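Peptidoglycan recognition protein-LC isoform LCx (PDB 2F2L) probably serves as an immune receptor that recognises bacterial peptidoglycan, its extracellular domain binding a muropeptide fragment that contains meso-diaminopimelate. Local coordinates at residues B[7-12]-B[75-80]; B[120-125]-B[133-138]; B[139-142]-B[146-149]. All coordinates share one frame; numbering follows the deposited sequence.

Interaction 1: B[7-12]-B[75-80]; sequences AEWGGR and RVYEGR. With MLD (glcnac(beta1-4)-murnac(1,6-anhydro)-L-ala-gamma-D-glu-meso-a2pm-D-ala), chain G.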
# COMPACT_ATOMS: atom_id res chain seq x y z
N ALA B 7 5.00 6.27 21.85
CA ALA B 7 4.96 5.19 22.82
C ALA B 7 3.53 4.77 23.16
O ALA B 7 3.27 3.60 23.43
CB ALA B 7 5.71 5.59 24.09
N GLU B 8 2.62 5.74 23.16
CA GLU B 8 1.23 5.47 23.52
C GLU B 8 0.48 4.68 22.45
O GLU B 8 -0.46 3.96 22.79
CB GLU B 8 0.50 6.77 23.90
CG GLU B 8 0.94 7.29 25.27
CD GLU B 8 0.59 8.75 25.52
OE1 GLU B 8 0.87 9.23 26.64
OE2 GLU B 8 0.06 9.43 24.62
N TRP B 9 0.87 4.81 21.18
CA TRP B 9 0.31 3.93 20.14
C TRP B 9 1.19 2.70 19.85
O TRP B 9 0.94 1.94 18.92
CB TRP B 9 -0.08 4.69 18.86
CG TRP B 9 0.91 5.57 18.19
CD1 TRP B 9 0.97 6.93 18.28
CD2 TRP B 9 1.91 5.19 17.23
NE1 TRP B 9 1.96 7.42 17.47
CE2 TRP B 9 2.56 6.37 16.82
CE3 TRP B 9 2.33 3.97 16.69
CZ2 TRP B 9 3.61 6.36 15.90
CZ3 TRP B 9 3.37 3.96 15.78
CH2 TRP B 9 4.00 5.14 15.40
N GLY B 10 2.20 2.49 20.68
CA GLY B 10 3.01 1.28 20.57
C GLY B 10 4.09 1.31 19.50
O GLY B 10 4.58 0.26 19.10
N GLY B 11 4.49 2.50 19.08
CA GLY B 11 5.49 2.65 18.01
C GLY B 11 6.92 2.64 18.50
O GLY B 11 7.19 2.74 19.70
N ARG B 12 7.85 2.53 17.56
CA ARG B 12 9.29 2.53 17.84
C ARG B 12 9.86 3.93 17.88
O ARG B 12 9.33 4.82 17.22
CB ARG B 12 10.03 1.83 16.73
CG ARG B 12 9.72 0.40 16.57
CD ARG B 12 10.62 -0.16 15.48
NE ARG B 12 9.87 -0.39 14.27
CZ ARG B 12 10.40 -0.65 13.08
NH1 ARG B 12 11.71 -0.66 12.89
NH2 ARG B 12 9.58 -0.87 12.07
N ARG B 75 -8.66 10.95 16.80
CA ARG B 75 -7.43 11.11 17.60
C ARG B 75 -6.28 11.46 16.67
O ARG B 75 -6.26 11.08 15.50
CB ARG B 75 -7.10 9.84 18.38
CG ARG B 75 -8.12 9.48 19.45
CD ARG B 75 -7.66 8.28 20.29
NE ARG B 75 -8.67 7.94 21.30
CZ ARG B 75 -9.79 7.25 21.07
NH1 ARG B 75 -10.06 6.76 19.87
NH2 ARG B 75 -10.64 7.04 22.05
N VAL B 76 -5.32 12.19 17.21
CA VAL B 76 -4.10 12.53 16.54
C VAL B 76 -3.03 11.57 17.05
O VAL B 76 -2.92 11.34 18.26
CB VAL B 76 -3.66 13.98 16.83
CG1 VAL B 76 -2.35 14.28 16.16
CG2 VAL B 76 -4.76 14.97 16.37
N TYR B 77 -2.29 11.01 16.10
CA TYR B 77 -1.22 10.05 16.37
C TYR B 77 0.07 10.77 16.07
O TYR B 77 0.31 11.15 14.93
CB TYR B 77 -1.42 8.81 15.48
CG TYR B 77 -2.61 8.06 15.94
CD1 TYR B 77 -2.48 6.99 16.83
CD2 TYR B 77 -3.89 8.47 15.58
CE1 TYR B 77 -3.57 6.34 17.31
CE2 TYR B 77 -5.00 7.81 16.04
CZ TYR B 77 -4.83 6.75 16.93
OH TYR B 77 -5.91 6.07 17.43
N GLU B 78 0.89 11.01 17.09
CA GLU B 78 2.17 11.69 16.91
C GLU B 78 3.13 10.85 16.04
O GLU B 78 3.24 9.65 16.22
CB GLU B 78 2.83 11.95 18.28
CG GLU B 78 4.13 12.74 18.22
CD GLU B 78 4.86 12.82 19.57
OE1 GLU B 78 5.14 11.76 20.21
OE2 GLU B 78 5.21 13.95 19.97
N GLY B 79 3.81 11.51 15.10
CA GLY B 79 4.91 10.90 14.37
C GLY B 79 6.21 11.51 14.88
O GLY B 79 6.63 11.26 16.03
N ARG B 80 6.83 12.33 14.04
CA ARG B 80 8.02 13.06 14.46
C ARG B 80 7.71 14.27 15.34
O ARG B 80 8.62 14.83 15.95
CB ARG B 80 8.84 13.46 13.25
CG ARG B 80 9.34 12.27 12.48
CD ARG B 80 10.15 12.64 11.27
NE ARG B 80 10.44 11.45 10.47
CZ ARG B 80 11.51 11.25 9.69
NH1 ARG B 80 12.48 12.16 9.59
NH2 ARG B 80 11.62 10.11 9.03
CAA MLD G . -3.68 7.14 -3.75
CAB MLD G . -2.32 7.84 -3.70
OAC MLD G . -2.16 8.83 -3.00
N2 MLD G . -1.38 7.28 -4.44
C2 MLD G . -0.02 7.80 -4.57
C3 MLD G . 0.27 7.93 -6.07
O3 MLD G . -0.65 8.82 -6.73
C4 MLD G . 1.73 8.31 -6.31
O4 MLD G . 1.96 8.22 -7.70
C5 MLD G . 2.64 7.31 -5.58
C6 MLD G . 4.15 7.63 -5.63
O6 MLD G . 4.87 6.48 -5.11
O5 MLD G . 2.31 7.36 -4.20
C1 MLD G . 0.98 6.85 -3.93
O1 MLD G . 0.78 6.85 -2.54
CA4 MLD G . 1.54 5.81 -1.89
CA5 MLD G . 1.02 4.38 -2.06
OA5 MLD G . 0.66 3.72 -0.80
CA6 MLD G . 2.28 3.66 -2.41
OA6 MLD G . 2.90 3.43 -1.16
CA1 MLD G . 1.92 3.73 -0.12
CA2 MLD G . 2.22 5.14 0.41
NAD MLD G . 1.76 5.25 1.81
CAE MLD G . 2.55 5.62 2.80
CAF MLD G . 1.88 5.65 4.16
OAG MLD G . 3.73 5.93 2.67
CA3 MLD G . 1.51 6.21 -0.42
OAH MLD G . 2.15 7.53 -0.29
CAI MLD G . 1.48 8.42 0.63
CAJ MLD G . 0.44 9.28 -0.04
CAL MLD G . 2.54 9.36 1.27
OAM MLD G . 2.13 10.23 2.03
N MLD G . 3.82 9.17 0.99
CA MLD G . 4.91 9.97 1.56
CB MLD G . 5.32 9.26 2.86
C MLD G . 6.09 9.91 0.57
O MLD G . 6.50 8.82 0.16
NAN MLD G . 6.57 11.10 0.21
CAO MLD G . 7.68 11.32 -0.73
CAP MLD G . 7.32 12.39 -1.81
OBA MLD G . 8.28 12.92 -2.37
OAQ MLD G . 6.12 12.69 -2.03
CBB MLD G . 8.85 11.92 0.04
CBC MLD G . 9.52 10.99 1.04
CBD MLD G . 10.73 11.71 1.66
OBE MLD G . 10.78 12.94 1.72
NBF MLD G . 11.68 10.93 2.11
CBG MLD G . 12.90 11.46 2.73
CBH MLD G . 13.76 12.18 1.67
OBI MLD G . 13.94 11.68 0.56
NBJ MLD G . 14.23 13.37 2.04
CBK MLD G . 15.09 14.22 1.19
CBL MLD G . 16.38 14.52 1.96
CBM MLD G . 14.44 15.56 0.79
OBO MLD G . 13.55 16.05 1.54
OBN MLD G . 14.88 16.10 -0.26
CBP MLD G . 13.66 10.29 3.40
CBQ MLD G . 14.72 10.79 4.39
CBR MLD G . 15.35 9.62 5.15
CBS MLD G . 15.98 10.03 6.48
CBT MLD G . 14.87 10.34 7.49
OBV MLD G . 14.24 9.37 7.95
OBU MLD G . 14.66 11.54 7.79
NBW MLD G . 16.82 11.22 6.29
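The indole of W9 meets two things on strand 76-78: the carbonyl oxygen of E78, which lies at the ring edge close to its plane, and the phenol ring of Y77, which turns an edge toward the indole face. This aromatic pair is an offset edge-to-face stack with the planes 60° apart, and its closest atoms are W9 CD1 and Y77 CD1 at 3.7 Å. W9 CB also comes up to the Y77 edge, 3.9 Å from Y77 CD1. At the next atom of the five-membered ring, W9 NE1 donates to E78 O over 2.9 Å; the donor lies in the carbonyl plane, on a lone pair, although the N-H is bent to 143° at the hydrogen. Bond and stack together fix the rotation of the indole.

W9 reaches strand 76-78 with CG lodged between its backbone N and carbonyl carbon (chi1 52°), and V48 and N49 of helix 41-58 pack on it as well. The site lies at one margin of the mixed central sheet of the peptidoglycan-recognition fold, where 76-78 pairs with the outermost strand 3-4 and the loop that follows 3-4 lays W9 against Y77 and E78. The far end of the phenol is held separately, with Y77 OH bonded to D73.

Just past the strand the chain enters the ligand pocket. The extended R80 side chain presents its guanidinium edge-on to the diaminopimelate carboxylate of the bound muropeptide. R80 NH1 donates to MLD OBU over 2.9 Å, nearly straight, while R80 NH2 gives the second arm, 2.9 Å to MLD OBV. A two-pronged grip of this kind is consistent with selection of diaminopimelate-type peptidoglycan. Backbone oxygens of I64, V85 and H63 bind R80 NE, NH1 and NH2 respectively, positioning the guanidinium for the carboxylate.

Interaction 2: B[120-125]-B[133-138]; sequences LLLQEG and TNYRLY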
# COMPACT_ATOMS: atom_id res chain seq x y z
N LEU B 120 -8.21 21.22 14.99
CA LEU B 120 -7.74 21.46 16.36
C LEU B 120 -6.22 21.36 16.46
O LEU B 120 -5.58 22.12 17.18
CB LEU B 120 -8.39 20.49 17.35
CG LEU B 120 -9.88 20.66 17.68
CD1 LEU B 120 -10.34 19.53 18.57
CD2 LEU B 120 -10.18 22.02 18.35
N LEU B 121 -5.65 20.40 15.75
CA LEU B 121 -4.20 20.23 15.71
C LEU B 121 -3.52 21.49 15.17
O LEU B 121 -2.58 21.99 15.79
CB LEU B 121 -3.85 19.01 14.85
CG LEU B 121 -2.37 18.72 14.62
CD1 LEU B 121 -1.64 18.56 15.92
CD2 LEU B 121 -2.27 17.48 13.77
N LEU B 122 -4.02 22.00 14.05
CA LEU B 122 -3.47 23.22 13.45
C LEU B 122 -3.61 24.43 14.39
O LEU B 122 -2.68 25.21 14.55
CB LEU B 122 -4.12 23.50 12.09
CG LEU B 122 -3.80 22.43 11.03
CD1 LEU B 122 -4.70 22.55 9.85
CD2 LEU B 122 -2.35 22.51 10.59
N GLN B 123 -4.76 24.56 15.02
CA GLN B 123 -4.95 25.66 15.97
C GLN B 123 -4.01 25.54 17.18
O GLN B 123 -3.53 26.53 17.70
CB GLN B 123 -6.42 25.79 16.38
CG GLN B 123 -7.22 26.41 15.24
CD GLN B 123 -8.70 26.36 15.44
OE1 GLN B 123 -9.21 26.24 16.56
NE2 GLN B 123 -9.43 26.46 14.32
N GLU B 124 -3.71 24.31 17.58
CA GLU B 124 -2.81 24.08 18.68
C GLU B 124 -1.39 24.48 18.28
O GLU B 124 -0.69 25.14 19.05
CB GLU B 124 -2.88 22.63 19.14
CG GLU B 124 -1.99 22.27 20.34
CD GLU B 124 -2.62 22.59 21.69
OE1 GLU B 124 -3.70 23.23 21.76
OE2 GLU B 124 -2.02 22.20 22.71
N GLY B 125 -0.97 24.10 17.08
CA GLY B 125 0.33 24.52 16.54
C GLY B 125 0.57 26.03 16.49
O GLY B 125 1.66 26.51 16.83
N THR B 133 1.27 32.36 12.56
CA THR B 133 -0.12 32.81 12.52
C THR B 133 -0.67 32.79 11.09
O THR B 133 -1.84 32.48 10.88
CB THR B 133 -0.24 34.24 13.13
OG1 THR B 133 0.08 34.19 14.53
CG2 THR B 133 -1.64 34.80 12.96
N ASN B 134 0.18 33.08 10.10
CA ASN B 134 -0.24 33.07 8.69
C ASN B 134 0.37 31.92 7.86
O ASN B 134 0.75 32.11 6.69
CB ASN B 134 0.06 34.43 8.04
CG ASN B 134 1.53 34.84 8.17
OD1 ASN B 134 2.31 34.22 8.90
ND2 ASN B 134 1.90 35.90 7.45
N TYR B 135 0.44 30.72 8.44
CA TYR B 135 1.02 29.57 7.76
C TYR B 135 0.26 29.24 6.49
O TYR B 135 -0.95 29.43 6.41
CB TYR B 135 1.06 28.34 8.68
CG TYR B 135 -0.30 27.75 8.98
CD1 TYR B 135 -0.90 26.83 8.10
CD2 TYR B 135 -1.00 28.11 10.13
CE1 TYR B 135 -2.16 26.29 8.37
CE2 TYR B 135 -2.27 27.58 10.40
CZ TYR B 135 -2.84 26.67 9.51
OH TYR B 135 -4.08 26.15 9.78
N ARG B 136 1.00 28.79 5.48
CA ARG B 136 0.42 28.35 4.21
C ARG B 136 0.18 26.83 4.25
O ARG B 136 1.05 26.07 4.68
CB ARG B 136 1.33 28.75 3.05
CG ARG B 136 1.45 30.27 2.89
CD ARG B 136 2.06 30.66 1.55
NE ARG B 136 2.62 32.01 1.55
CZ ARG B 136 2.97 32.70 0.46
NH1 ARG B 136 2.81 32.17 -0.75
NH2 ARG B 136 3.47 33.92 0.57
N LEU B 137 -1.02 26.41 3.83
CA LEU B 137 -1.38 25.00 3.82
C LEU B 137 -1.49 24.51 2.39
O LEU B 137 -2.07 25.19 1.54
CB LEU B 137 -2.69 24.77 4.57
CG LEU B 137 -3.10 23.30 4.68
CD1 LEU B 137 -3.69 22.99 6.03
CD2 LEU B 137 -4.08 22.93 3.57
N TYR B 138 -0.92 23.32 2.13
CA TYR B 138 -0.92 22.70 0.81
C TYR B 138 -1.37 21.24 0.86
O TYR B 138 -1.18 20.56 1.86
CB TYR B 138 0.48 22.72 0.18
CG TYR B 138 1.12 24.09 0.13
CD1 TYR B 138 0.90 24.95 -0.94
CD2 TYR B 138 1.97 24.51 1.15
CE1 TYR B 138 1.49 26.19 -0.98
CE2 TYR B 138 2.56 25.74 1.12
CZ TYR B 138 2.32 26.59 0.06
OH TYR B 138 2.93 27.82 0.04
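L122 on helix 112-127 points at strand 135-139 and meets the side chains of Y135 and L137, crossing each at about a right angle. The hydroxyl end of Y135 does most of the touching: Y135 OH sits 3.5 Å from L122 CB and 3.7 Å from L122 CD1, with the rest of the ring set back, Y135 CZ being 4.3 Å from L122 CB.

Two unlike first torsions bring the strand residues to the same leucine. In Y135 the ring is held between the backbone N and the carbonyl carbon (chi1 70°), which sends the long phenol across toward the helix. L137, two residues on and on the same side of the strand, has CG opposite its backbone N (chi1 -176°), and its CD1 methyl stops 4.0 Å from L122 CD1.

The CD1 methyl of L122 thus serves both partners, while its CD2 reaches Y135 OH alone of the two. V28 of the neighbouring strand 25-32 touches all three side chains, and I99 of strand 97-101 adds to the packing on L122. The Y135 ring is also stacked with H162 from the C-terminal segment.

Side-chain packing of this kind, with the phenol hydroxyl laid against a leucine, helps seat helix 112-127 on 135-139, the outermost counted strand on that side of the mixed sheet in the peptidoglycan-recognition fold.

Interaction 3: B[139-142]-B[146-149]; sequences GHRQ and TESP. With MLD (glcnac(beta1-4)-murnac(1,6-anhydro)-L-ala-gamma-D-glu-meso-a2pm-D-ala), chain G.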
# COMPACT_ATOMS: atom_id res chain seq x y z
N GLY B 139 -1.97 20.78 -0.23
CA GLY B 139 -2.13 19.35 -0.47
C GLY B 139 -0.79 18.81 -0.96
O GLY B 139 -0.05 19.52 -1.63
N HIS B 140 -0.48 17.58 -0.58
CA HIS B 140 0.74 16.87 -1.03
C HIS B 140 0.92 16.98 -2.56
O HIS B 140 2.03 17.23 -3.04
CB HIS B 140 0.60 15.41 -0.58
CG HIS B 140 1.82 14.55 -0.75
ND1 HIS B 140 1.81 13.21 -0.43
CD2 HIS B 140 3.06 14.82 -1.20
CE1 HIS B 140 3.00 12.69 -0.67
NE2 HIS B 140 3.78 13.65 -1.13
N ARG B 141 -0.17 16.80 -3.31
CA ARG B 141 -0.10 16.88 -4.77
C ARG B 141 0.39 18.18 -5.38
O ARG B 141 0.80 18.19 -6.55
CB ARG B 141 -1.45 16.54 -5.40
CG ARG B 141 -2.64 17.30 -4.88
CD ARG B 141 -3.82 16.34 -4.84
NE ARG B 141 -4.77 16.68 -5.84
CZ ARG B 141 -5.73 15.87 -6.30
NH1 ARG B 141 -5.88 14.60 -5.91
NH2 ARG B 141 -6.54 16.37 -7.20
N GLN B 142 0.35 19.28 -4.63
CA GLN B 142 0.85 20.57 -5.12
C GLN B 142 2.38 20.61 -5.12
O GLN B 142 2.97 21.43 -5.81
CB GLN B 142 0.28 21.73 -4.28
CG GLN B 142 -1.24 21.80 -4.23
CD GLN B 142 -1.76 22.85 -3.27
OE1 GLN B 142 -2.25 22.54 -2.19
NE2 GLN B 142 -1.63 24.13 -3.66
N THR B 146 1.63 13.22 -7.26
CA THR B 146 0.86 12.25 -6.50
C THR B 146 -0.62 12.55 -6.47
O THR B 146 -1.05 13.69 -6.64
CB THR B 146 1.38 12.18 -5.05
OG1 THR B 146 0.76 11.09 -4.38
CG2 THR B 146 1.11 13.48 -4.26
N GLU B 147 -1.41 11.52 -6.20
CA GLU B 147 -2.84 11.69 -5.91
C GLU B 147 -3.11 12.28 -4.51
O GLU B 147 -4.13 12.93 -4.27
CB GLU B 147 -3.53 10.34 -6.04
CG GLU B 147 -4.97 10.46 -6.31
CD GLU B 147 -5.23 11.03 -7.69
OE1 GLU B 147 -6.16 11.85 -7.82
OE2 GLU B 147 -4.51 10.64 -8.63
N SER B 148 -2.18 12.02 -3.59
CA SER B 148 -2.28 12.45 -2.20
C SER B 148 -2.60 13.94 -2.09
O SER B 148 -2.03 14.74 -2.83
CB SER B 148 -0.94 12.15 -1.49
OG SER B 148 -1.01 12.37 -0.08
N PRO B 149 -3.51 14.32 -1.17
CA PRO B 149 -4.24 13.57 -0.13
C PRO B 149 -5.57 12.95 -0.56
O PRO B 149 -6.39 12.66 0.30
CB PRO B 149 -4.57 14.65 0.89
CG PRO B 149 -4.82 15.87 0.03
CD PRO B 149 -3.83 15.77 -1.11
CAA MLD G . -3.68 7.14 -3.75
CAB MLD G . -2.32 7.84 -3.70
OAC MLD G . -2.16 8.83 -3.00
N2 MLD G . -1.38 7.28 -4.44
C2 MLD G . -0.02 7.80 -4.57
C3 MLD G . 0.27 7.93 -6.07
O3 MLD G . -0.65 8.82 -6.73
C4 MLD G . 1.73 8.31 -6.31
O4 MLD G . 1.96 8.22 -7.70
C5 MLD G . 2.64 7.31 -5.58
C6 MLD G . 4.15 7.63 -5.63
O6 MLD G . 4.87 6.48 -5.11
O5 MLD G . 2.31 7.36 -4.20
C1 MLD G . 0.98 6.85 -3.93
O1 MLD G . 0.78 6.85 -2.54
CA4 MLD G . 1.54 5.81 -1.89
CA5 MLD G . 1.02 4.38 -2.06
OA5 MLD G . 0.66 3.72 -0.80
CA6 MLD G . 2.28 3.66 -2.41
OA6 MLD G . 2.90 3.43 -1.16
CA1 MLD G . 1.92 3.73 -0.12
CA2 MLD G . 2.22 5.14 0.41
NAD MLD G . 1.76 5.25 1.81
CAE MLD G . 2.55 5.62 2.80
CAF MLD G . 1.88 5.65 4.16
OAG MLD G . 3.73 5.93 2.67
CA3 MLD G . 1.51 6.21 -0.42
OAH MLD G . 2.15 7.53 -0.29
CAI MLD G . 1.48 8.42 0.63
CAJ MLD G . 0.44 9.28 -0.04
CAL MLD G . 2.54 9.36 1.27
OAM MLD G . 2.13 10.23 2.03
N MLD G . 3.82 9.17 0.99
CA MLD G . 4.91 9.97 1.56
CB MLD G . 5.32 9.26 2.86
C MLD G . 6.09 9.91 0.57
O MLD G . 6.50 8.82 0.16
NAN MLD G . 6.57 11.10 0.21
CAO MLD G . 7.68 11.32 -0.73
CAP MLD G . 7.32 12.39 -1.81
OBA MLD G . 8.28 12.92 -2.37
OAQ MLD G . 6.12 12.69 -2.03
CBB MLD G . 8.85 11.92 0.04
CBC MLD G . 9.52 10.99 1.04
CBD MLD G . 10.73 11.71 1.66
OBE MLD G . 10.78 12.94 1.72
NBF MLD G . 11.68 10.93 2.11
CBG MLD G . 12.90 11.46 2.73
CBH MLD G . 13.76 12.18 1.67
OBI MLD G . 13.94 11.68 0.56
NBJ MLD G . 14.23 13.37 2.04
CBK MLD G . 15.09 14.22 1.19
CBL MLD G . 16.38 14.52 1.96
CBM MLD G . 14.44 15.56 0.79
OBO MLD G . 13.55 16.05 1.54
OBN MLD G . 14.88 16.10 -0.26
CBP MLD G . 13.66 10.29 3.40
CBQ MLD G . 14.72 10.79 4.39
CBR MLD G . 15.35 9.62 5.15
CBS MLD G . 15.98 10.03 6.48
CBT MLD G . 14.87 10.34 7.49
OBV MLD G . 14.24 9.37 7.95
OBU MLD G . 14.66 11.54 7.79
NBW MLD G . 16.82 11.22 6.29
O HOH W 1 0.39 16.00 -8.40
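S148 OG is gripped from two directions, by H140 ND1 at 3.0 Å and by the backbone N of H32 on strand 25-32. H32, H140 and this serine occupy what are probably the zinc-ligand positions of the amidase fold, where a cysteine stands in the third place in active enzymes; here, with serine in that place, H32 and H140 bond to the muropeptide, consistent with recognition rather than catalysis. H140 NE2, at the other edge of the imidazole, donates to the glutamyl carboxylate oxygen MLD OAQ over 2.7 Å. Bonds at both nitrogens hold the ring against rotation, and T146 CG2 lies over one face in a CH-pi contact, 3.8 Å from the ring centroid and almost on its normal.

Threonine T146 puts its methyl there because OG1 takes the place anti to the backbone N (chi1 -171°). From that place T146 OG1 accepts the N-H of S148 to form an ST turn, and it also abuts the sugar carbon MLD C2. The same turn offers the ligand a backbone donor: E147 N binds the N-acetylglucosamine hydroxyl oxygen MLD O3 at 2.9 Å.

The R141 chain, bent at chi2 and chi3, folds alongside E147, and R141 NH1 donates to the carbonyl oxygen E147 O over 2.9 Å in its own guanidinium plane. The E147 carboxylate forms a longer salt bridge with that nitrogen, its plane turned 88° from the guanidinium, while R141 NH2 pairs with E151 at the start of helix 151-157. R141 N makes a weak bond to S148 O, and a water joins R141 O to T146 N. Beyond the cis peptide that follows S148, the ring carbon P149 CD packs 3.8 Å from R141 CD.

How the interactions relate
Along the chain the three contacts follow one another without overlap. Interactions 1 and 2 lie about 20 Å apart between centres, both reaching the central sheet, and they touch where V76 CG1 packs against L121 CD2 at 4.0 Å. The segments of interactions 2 and 3 adjoin in sequence, strand 135-139 leading from one into the other, though their centres are about 18 Å apart. Interactions 1 and 3 stand on opposite sides of the chain's centre, about 23 Å apart between centres, yet both hold the muropeptide: R80 takes its diaminopimelate end, H140 the glutamyl carboxylate and E147 a sugar hydroxyl. The ligand thus runs between these two contacts, while interaction 2 belongs to the packing of helix 112-127 on the sheet.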